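Local structure of Alpha/beta hydrolase (Paenibacillus sp. VTT E-133280, 6TJ2) at the interface of chains A and B. The protein hydrolyses methyl salicylate as an extracellular esterase, resembling tobacco salicylic acid binding protein 2 in structure and function. Sequence-based numbering; all coordinates share one arbitrary frame. Chains: chain A/B, Alpha/beta hydrolase.

The interface of chains A and B. Residues chain A 183-184, 188-191, 233; chain B 255-258, 281, 284-285.
Two guanidinium groups overlap obliquely, face toward face, across this contact between two copies of the hydrolase: CZ of B:Arg256 sits over one face of A:Arg183, shifted toward the rim, with the planes 30° apart. A third, B:Arg284, has CA of A:Ser191 over the centre of one face and CG of B:Lys281 over the other, while A:Thr189 O and a water lie at its edge. The ring of B:Phe257 turns an edge to CA of A:Glu233.

B:Arg256 runs out with CG anti to its backbone N (chi1 -175°), then bends at chi3 (-60°) so that its NE side faces A:Asp184. Both NE, at 2.9 Å, and NH2, at 3.1 Å, bond to the carboxylate oxygen OD1 of A:Asp184; NE comes from above the carboxylate plane, NH2 along the syn lone pair. The other end of this guanidinium grips B:Arg284 O with NH1 and NH2, and NH1 also reaches B:Lys281 O, which fixes its rotation; the nearby carboxylate probably eases the crowding of like charges. An alanine in place of B:Arg256 would remove the salt bridge and the guanidinium lying over A:Arg183, and would probably loosen the C-terminal carbonyls it holds.

A:Arg183, bent at its second torsion, holds A:Ala190 O end-on with NH1 and NH2, and its NH2 sends a nearly straight bond of 2.9 Å to B:Asp285 O. At the other end, A:Asn188 ND2 donates in its amide plane to B:Phe257 O at 2.9 Å and to A:Glu233 O within its own chain. One water links A:Asn188 O to B:Lys281 O and the B:Arg284 guanidinium.

The pairing is not an exact two-fold and may reflect crystal packing. Within the alpha/beta-hydrolase fold, chain A contributes the end of helix 179-185, the loop before helix 192-200 and the loop after strand 226-231; chain B contributes strand 256-260, the last turn of helix 272-283 and the C-terminal tail after it.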
ATOM      1  N   ARG A 183       1.024 -22.358   0.372  1.00  9.58           N
ATOM      2  CA  ARG A 183       2.284 -21.967  -0.301  1.00 10.55           C
ATOM      3  C   ARG A 183       2.114 -20.577  -0.903  1.00  9.77           C
ATOM      4  O   ARG A 183       3.057 -19.773  -0.875  1.00 11.13           O
ATOM      5  CB  ARG A 183       2.665 -23.053  -1.311  1.00 10.55           C
ATOM      6  CG  ARG A 183       4.100 -22.886  -1.841  1.00 11.50           C
ATOM      7  CD  ARG A 183       4.128 -21.981  -3.059  1.00 11.70           C
ATOM      8  NE  ARG A 183       5.497 -21.722  -3.475  1.00 12.63           N
ATOM      9  CZ  ARG A 183       6.304 -20.807  -2.963  1.00 12.11           C
ATOM     10  NH1 ARG A 183       5.942 -20.026  -1.963  1.00 12.43           N
ATOM     11  NH2 ARG A 183       7.529 -20.670  -3.415  1.00 12.32           N
ATOM     12  N   ASP A 184       1.007 -20.366  -1.575  1.00 10.05           N
ATOM     13  CA  ASP A 184       0.799 -19.140  -2.366  1.00  9.78           C
ATOM     14  C   ASP A 184       0.170 -17.997  -1.565  1.00 10.00           C
ATOM     15  O   ASP A 184       0.282 -16.872  -2.064  1.00 10.46           O
ATOM     16  CB  ASP A 184       0.097 -19.426  -3.697  1.00 11.28           C
ATOM     17  CG  ASP A 184       1.033 -19.985  -4.763  1.00 12.86           C
ATOM     18  OD1 ASP A 184       2.234 -19.879  -4.636  1.00 11.85           O
ATOM     19  OD2 ASP A 184       0.453 -20.397  -5.788  1.00 16.79           O
ATOM     20  N   ASN A 188       3.862 -16.851   0.624  1.00 10.33           N
ATOM     21  CA  ASN A 188       4.077 -16.417  -0.763  1.00  9.43           C
ATOM     22  C   ASN A 188       5.487 -15.908  -0.999  1.00 11.11           C
ATOM     23  O   ASN A 188       5.958 -16.112  -2.157  1.00 11.02           O
ATOM     24  CB  ASN A 188       3.034 -15.344  -1.143  1.00  9.56           C
ATOM     25  CG  ASN A 188       2.668 -14.333  -0.081  1.00 10.11           C
ATOM     26  OD1 ASN A 188       2.309 -14.706   1.025  1.00 10.80           O
ATOM     27  ND2 ASN A 188       2.709 -13.056  -0.448  1.00 10.34           N
ATOM     28  N   THR A 189       6.215 -15.394  -0.036  1.00 10.04           N
ATOM     29  CA  THR A 189       7.593 -14.870  -0.283  1.00 10.79           C
ATOM     30  C   THR A 189       8.645 -15.946  -0.021  1.00 10.99           C
ATOM     31  O   THR A 189       9.825 -15.661  -0.263  1.00 12.60           O
ATOM     32  CB  THR A 189       7.868 -13.613   0.550  1.00 11.48           C
ATOM     33  OG1 THR A 189       7.942 -13.966   1.930  1.00 11.14           O
ATOM     34  CG2 THR A 189       6.805 -12.567   0.361  1.00 12.55           C
ATOM     35  N   ALA A 190       8.264 -17.111   0.447  1.00 11.20           N
ATOM     36  CA  ALA A 190       9.220 -18.213   0.700  1.00 11.44           C
ATOM     37  C   ALA A 190       9.570 -18.947  -0.591  1.00 11.21           C
ATOM     38  O   ALA A 190       8.770 -19.003  -1.528  1.00 11.18           O
ATOM     39  CB  ALA A 190       8.608 -19.218   1.668  1.00 12.05           C
ATOM     40  N   SER A 191      10.754 -19.585  -0.575  1.00 12.34           N
ATOM     41  CA  SER A 191      11.085 -20.597  -1.591  1.00 12.71           C
ATOM     42  C   SER A 191      10.191 -21.818  -1.386  1.00 12.62           C
ATOM     43  O   SER A 191       9.587 -21.968  -0.318  1.00 12.73           O
ATOM     44  CB  SER A 191      12.544 -20.973  -1.491  1.00 14.56           C
ATOM     45  OG  SER A 191      12.778 -21.732  -0.313  1.00 16.35           O
ATOM     46  N   GLU A 233       3.071  -7.823   2.221  1.00  9.33           N
ATOM     47  CA  GLU A 233       2.794  -8.958   1.341  1.00  9.17           C
ATOM     48  C   GLU A 233       1.985 -10.013   2.116  1.00  9.54           C
ATOM     49  O   GLU A 233       1.857 -11.146   1.618  1.00 10.62           O
ATOM     50  CB  GLU A 233       4.074  -9.534   0.748  1.00 10.56           C
ATOM     51  CG  GLU A 233       4.642  -8.676  -0.402  1.00 10.91           C
ATOM     52  CD  GLU A 233       6.079  -8.988  -0.679  1.00 11.31           C
ATOM     53  OE1 GLU A 233       6.931  -8.750   0.202  1.00 12.81           O
ATOM     54  OE2 GLU A 233       6.386  -9.469  -1.790  1.00 11.36           O
TER
ATOM     55  N   PHE B 255      -4.021 -16.525  -5.665  1.00 13.28           N
ATOM     56  CA  PHE B 255      -2.793 -16.250  -6.432  1.00 11.94           C
ATOM     57  C   PHE B 255      -1.691 -15.954  -5.433  1.00 10.81           C
ATOM     58  O   PHE B 255      -1.964 -15.524  -4.292  1.00 11.00           O
ATOM     59  CB  PHE B 255      -3.010 -15.080  -7.419  1.00 11.37           C
ATOM     60  CG  PHE B 255      -3.245 -13.742  -6.774  1.00 11.94           C
ATOM     61  CD1 PHE B 255      -2.221 -12.857  -6.521  1.00 12.00           C
ATOM     62  CD2 PHE B 255      -4.525 -13.344  -6.406  1.00 12.62           C
ATOM     63  CE1 PHE B 255      -2.449 -11.666  -5.849  1.00 11.64           C
ATOM     64  CE2 PHE B 255      -4.727 -12.166  -5.718  1.00 13.13           C
ATOM     65  CZ  PHE B 255      -3.710 -11.299  -5.500  1.00 13.12           C
ATOM     66  N   ARG B 256      -0.450 -15.977  -5.899  1.00 10.12           N
ATOM     67  CA  ARG B 256       0.732 -15.603  -5.126  1.00 10.51           C
ATOM     68  C   ARG B 256       1.078 -14.140  -5.382  1.00 10.33           C
ATOM     69  O   ARG B 256       1.393 -13.774  -6.498  1.00 10.88           O
ATOM     70  CB  ARG B 256       1.930 -16.453  -5.531  1.00 10.35           C
ATOM     71  CG  ARG B 256       3.154 -16.169  -4.662  1.00 11.08           C
ATOM     72  CD  ARG B 256       4.457 -16.702  -5.246  1.00 11.14           C
ATOM     73  NE  ARG B 256       4.367 -18.146  -5.411  1.00 12.11           N
ATOM     74  CZ  ARG B 256       5.150 -18.893  -6.165  1.00 11.52           C
ATOM     75  NH1 ARG B 256       6.182 -18.335  -6.773  1.00 12.95           N
ATOM     76  NH2 ARG B 256       4.852 -20.159  -6.335  1.00 11.38           N
ATOM     77  N   PHE B 257       0.946 -13.300  -4.350  1.00  9.74           N
ATOM     78  CA  PHE B 257       1.261 -11.868  -4.428  1.00  9.83           C
ATOM     79  C   PHE B 257       2.742 -11.642  -4.165  1.00  9.29           C
ATOM     80  O   PHE B 257       3.258 -12.077  -3.110  1.00 10.76           O
ATOM     81  CB  PHE B 257       0.425 -11.128  -3.399  1.00  9.15           C
ATOM     82  CG  PHE B 257       0.635  -9.631  -3.379  1.00 10.04           C
ATOM     83  CD1 PHE B 257       0.444  -8.861  -4.513  1.00 10.71           C
ATOM     84  CD2 PHE B 257       1.061  -9.004  -2.236  1.00 10.91           C
ATOM     85  CE1 PHE B 257       0.629  -7.503  -4.454  1.00 10.89           C
ATOM     86  CE2 PHE B 257       1.273  -7.633  -2.173  1.00 10.79           C
ATOM     87  CZ  PHE B 257       1.001  -6.881  -3.293  1.00 10.93           C
ATOM     88  N   ILE B 258       3.413 -10.904  -5.050  1.00 10.04           N
ATOM     89  CA  ILE B 258       4.813 -10.450  -4.877  1.00  9.41           C
ATOM     90  C   ILE B 258       4.820  -8.954  -5.125  1.00 10.24           C
ATOM     91  O   ILE B 258       4.346  -8.521  -6.194  1.00 10.51           O
ATOM     92  CB  ILE B 258       5.754 -11.192  -5.832  1.00 10.04           C
ATOM     93  CG1 ILE B 258       5.775 -12.700  -5.529  1.00 11.36           C
ATOM     94  CG2 ILE B 258       7.167 -10.612  -5.755  1.00 10.70           C
ATOM     95  CD1 ILE B 258       6.299 -13.091  -4.136  1.00 12.26           C
ATOM     96  N   LYS B 281      10.822 -14.690  -7.979  1.00 10.59           N
ATOM     97  CA  LYS B 281      10.007 -14.906  -6.760  1.00 11.71           C
ATOM     98  C   LYS B 281       8.549 -15.161  -7.156  1.00 10.64           C
ATOM     99  O   LYS B 281       7.864 -15.954  -6.521  1.00 11.74           O
ATOM    100  CB  LYS B 281      10.051 -13.671  -5.861  1.00 15.22           C
ATOM    101  CG  LYS B 281      11.292 -13.540  -5.012  1.00 18.82           C
ATOM    102  CD  LYS B 281      11.231 -12.271  -4.142  1.00 19.41           C
ATOM    103  CE  LYS B 281      10.270 -12.241  -2.998  1.00 19.55           C
ATOM    104  NZ  LYS B 281      10.648 -11.123  -2.068  1.00 19.33           N
ATOM    105  N   ARG B 284       8.714 -18.922  -9.588  1.00 11.74           N
ATOM    106  CA  ARG B 284       9.280 -20.182  -9.096  1.00 11.68           C
ATOM    107  C   ARG B 284       8.182 -21.064  -8.516  1.00 12.99           C
ATOM    108  O   ARG B 284       7.102 -20.585  -8.127  1.00 13.15           O
ATOM    109  CB  ARG B 284      10.347 -19.962  -8.035  1.00 10.98           C
ATOM    110  CG  ARG B 284       9.857 -19.237  -6.784  1.00 10.65           C
ATOM    111  CD  ARG B 284      11.017 -18.887  -5.896  1.00 10.81           C
ATOM    112  NE  ARG B 284      10.589 -18.167  -4.691  1.00 11.00           N
ATOM    113  CZ  ARG B 284      11.373 -17.657  -3.780  1.00 11.92           C
ATOM    114  NH1 ARG B 284      12.652 -17.931  -3.827  1.00 16.81           N
ATOM    115  NH2 ARG B 284      10.910 -16.876  -2.811  1.00 14.36           N
ATOM    116  N   ASP B 285       8.435 -22.363  -8.411  1.00 12.53           N
ATOM    117  CA  ASP B 285       7.488 -23.246  -7.687  1.00 14.02           C
ATOM    118  C   ASP B 285       7.357 -22.897  -6.179  1.00 16.16           C
ATOM    119  O   ASP B 285       8.318 -22.290  -5.685  1.00 14.19           O
ATOM    120  CB  ASP B 285       7.888 -24.701  -7.935  1.00 16.08           C
ATOM    121  CG  ASP B 285       7.631 -25.170  -9.331  1.00 20.73           C
ATOM    122  OD1 ASP B 285       6.596 -24.747  -9.924  1.00 24.51           O
ATOM    123  OD2 ASP B 285       8.385 -26.076  -9.736  1.00 27.53           O
TER
HETATM  124  O   HOH W   1      -0.508 -14.154  -2.047  1.00 12.52           O
HETATM  125  O   HOH W   2       8.170 -16.703  -3.824  1.00 13.06           O
HETATM  126  O   HOH W   3       8.820  -9.144  -2.820  1.00 15.37           O